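PDB 6K9Z: galactose-1-phosphate uridylyltransferase from Pyrobaculum aerophilum str. IM2, which transfers the uridylyl group of UDP-glucose to galactose 1-phosphate, yielding UDP-galactose and glucose 1-phosphate in galactose metabolism. Local coordinates for the interface of chains A and B. Coordinates in Å, arbitrary orientation; residue numbers count along the deposited sequence, not the author numbering. Chains: chain A/B, Galactose-1-phosphate uridylyltransferase.

The interface of chains A and B. Residues chain A 285, 291-294; chain B 14, 16, 54, 144.
B:Leu14 and A:Thr293 pair as a parallel beta bridge, an example of subunits joined by pairing short strands across their boundary. The short strand 291-294 of chain A lies beside strand 12-15 of chain B, and B:Leu14 grips the residues on both flanks of A:Thr293. The amide N of B:Leu14 donates to A:Phe292 O at 2.5 Å, a short bond that is nearly straight. The carbonyl O of B:Leu14 accepts from A:Leu294 N at 3.0 Å. This second donor stands 35° out of the carbonyl plane. Two residues further along chain B, B:Ser16 N donates to A:Leu294 O at 2.8 Å, just beyond the end of strand 12-15.

Such main-chain bonds are indifferent to sequence; the side chains on one side of the seam add an apolar cluster. With the A:Thr293 hydroxyl set between the backbone N and the carbonyl carbon (chi1 65°), the methyl CG2 turns toward chain B. A:Thr293 CG2 lies 4.0 Å from B:Val54 CG1 and also touches B:Leu14 CB, its side chain slanting across both. The B:Tyr144 ring closes the cluster. B:Tyr144 CD2 lies 4.1 Å from A:Leu291 CD2, the two side chains running past each other in opposite directions, and A:Ala285 borders the ring more loosely. The hydroxyl end, B:Tyr144 OH, comes near A:Thr293 CG2. Within chain B, B:Val54 CG2 lies over the ring face turned toward A:Thr293 and B:Leu14, offset toward the rim, and so joins the ring to the cluster.

The patch, which has a symmetric twin, probably helps hold together the two-fold pair of the deposited assembly, which may be the biological dimer. Because B:Tyr144 also belongs to the UDP-binding pocket, the neighbouring subunit may help steady a nucleotide-site residue.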
ATOM      1  N   ALA A 285       8.235  -4.204   0.953  1.00 17.86           N
ATOM      2  CA  ALA A 285       8.504  -3.567  -0.361  1.00 17.62           C
ATOM      3  C   ALA A 285       7.373  -2.601  -0.713  1.00 17.02           C
ATOM      4  O   ALA A 285       7.625  -1.393  -1.077  1.00 16.52           O
ATOM      5  CB  ALA A 285       8.719  -4.625  -1.427  1.00 18.11           C
ATOM      6  N   LEU A 291       7.509  -0.285  -3.762  1.00 18.71           N
ATOM      7  CA  LEU A 291       8.079  -1.199  -4.772  1.00 18.97           C
ATOM      8  C   LEU A 291       7.175  -2.420  -4.845  1.00 18.77           C
ATOM      9  O   LEU A 291       6.756  -2.947  -3.771  1.00 18.46           O
ATOM     10  CB  LEU A 291       9.483  -1.539  -4.274  1.00 21.74           C
ATOM     11  CG  LEU A 291      10.614  -1.738  -5.239  1.00 24.75           C
ATOM     12  CD1 LEU A 291      10.733  -0.599  -6.263  1.00 24.61           C
ATOM     13  CD2 LEU A 291      11.929  -1.924  -4.446  1.00 24.89           C
ATOM     14  N   PHE A 292       6.906  -2.897  -6.043  1.00 17.89           N
ATOM     15  CA  PHE A 292       6.024  -4.046  -6.261  1.00 18.75           C
ATOM     16  C   PHE A 292       6.802  -5.137  -7.049  1.00 20.67           C
ATOM     17  O   PHE A 292       7.778  -4.827  -7.809  1.00 21.67           O
ATOM     18  CB  PHE A 292       4.800  -3.536  -6.999  1.00 18.73           C
ATOM     19  CG  PHE A 292       4.165  -2.376  -6.291  1.00 18.06           C
ATOM     20  CD1 PHE A 292       4.559  -1.084  -6.541  1.00 18.25           C
ATOM     21  CD2 PHE A 292       3.199  -2.602  -5.329  1.00 18.74           C
ATOM     22  CE1 PHE A 292       4.007  -0.018  -5.837  1.00 17.38           C
ATOM     23  CE2 PHE A 292       2.649  -1.543  -4.638  1.00 18.01           C
ATOM     24  CZ  PHE A 292       3.044  -0.256  -4.901  1.00 17.54           C
ATOM     25  N   THR A 293       6.401  -6.391  -6.793  1.00 20.86           N
ATOM     26  CA  THR A 293       7.008  -7.596  -7.410  1.00 20.97           C
ATOM     27  C   THR A 293       5.914  -8.456  -8.038  1.00 20.90           C
ATOM     28  O   THR A 293       4.840  -8.633  -7.476  1.00 20.54           O
ATOM     29  CB  THR A 293       7.862  -8.348  -6.385  1.00 22.53           C
ATOM     30  OG1 THR A 293       7.003  -8.845  -5.357  1.00 23.16           O
ATOM     31  CG2 THR A 293       8.893  -7.462  -5.722  1.00 22.86           C
ATOM     32  N   LEU A 294       6.231  -9.027  -9.185  1.00 20.85           N
ATOM     33  CA  LEU A 294       5.368 -10.030  -9.852  1.00 21.74           C
ATOM     34  C   LEU A 294       6.192 -11.254 -10.164  1.00 22.98           C
ATOM     35  O   LEU A 294       7.351 -11.094 -10.633  1.00 23.49           O
ATOM     36  CB  LEU A 294       4.815  -9.487 -11.168  1.00 20.93           C
ATOM     37  CG  LEU A 294       3.773  -8.421 -11.021  1.00 20.32           C
ATOM     38  CD1 LEU A 294       3.331  -7.935 -12.399  1.00 20.18           C
ATOM     39  CD2 LEU A 294       2.604  -8.959 -10.201  1.00 20.64           C
TER
ATOM     40  N   LEU B  14       8.954  -4.933 -10.059  1.00 19.45           N
ATOM     41  CA  LEU B  14      10.062  -5.864 -10.385  1.00 20.77           C
ATOM     42  C   LEU B  14       9.387  -7.124 -10.919  1.00 20.32           C
ATOM     43  O   LEU B  14       8.900  -7.928 -10.118  1.00 19.92           O
ATOM     44  CB  LEU B  14      10.888  -6.145  -9.125  1.00 22.22           C
ATOM     45  CG  LEU B  14      11.300  -4.913  -8.320  1.00 24.01           C
ATOM     46  CD1 LEU B  14      12.321  -5.275  -7.256  1.00 25.01           C
ATOM     47  CD2 LEU B  14      11.842  -3.819  -9.221  1.00 25.46           C
ATOM     48  N   SER B  16       9.558 -10.581 -12.356  1.00 24.69           N
ATOM     49  CA  SER B  16      10.610 -11.617 -12.262  1.00 27.59           C
ATOM     50  C   SER B  16       9.958 -12.977 -12.338  1.00 28.86           C
ATOM     51  O   SER B  16       9.682 -13.520 -11.288  1.00 30.66           O
ATOM     52  CB  SER B  16      11.391 -11.413 -10.996  1.00 28.93           C
ATOM     53  OG  SER B  16      12.480 -12.318 -11.033  1.00 33.36           O
ATOM     54  N   VAL B  54      14.511 -10.973  -7.455  1.00 20.82           N
ATOM     55  CA  VAL B  54      13.705  -9.956  -8.199  1.00 20.13           C
ATOM     56  C   VAL B  54      14.638  -9.012  -8.983  1.00 20.16           C
ATOM     57  O   VAL B  54      14.159  -8.355  -9.933  1.00 19.81           O
ATOM     58  CB  VAL B  54      12.723  -9.195  -7.290  1.00 19.82           C
ATOM     59  CG1 VAL B  54      11.670 -10.126  -6.727  1.00 21.19           C
ATOM     60  CG2 VAL B  54      13.433  -8.443  -6.178  1.00 19.34           C
ATOM     61  N   TYR B 144      17.393  -5.547  -0.924  1.00 14.87           N
ATOM     62  CA  TYR B 144      17.388  -5.313  -2.373  1.00 15.22           C
ATOM     63  C   TYR B 144      18.399  -4.219  -2.675  1.00 15.61           C
ATOM     64  O   TYR B 144      18.273  -3.101  -2.142  1.00 15.46           O
ATOM     65  CB  TYR B 144      16.053  -4.869  -2.936  1.00 15.36           C
ATOM     66  CG  TYR B 144      14.890  -5.833  -2.842  1.00 15.52           C
ATOM     67  CD1 TYR B 144      15.045  -7.165  -2.585  1.00 15.84           C
ATOM     68  CD2 TYR B 144      13.608  -5.388  -3.027  1.00 15.07           C
ATOM     69  CE1 TYR B 144      13.954  -8.023  -2.515  1.00 16.35           C
ATOM     70  CE2 TYR B 144      12.516  -6.233  -3.026  1.00 15.33           C
ATOM     71  CZ  TYR B 144      12.672  -7.544  -2.688  1.00 15.70           C
ATOM     72  OH  TYR B 144      11.599  -8.397  -2.667  1.00 16.76           O
TER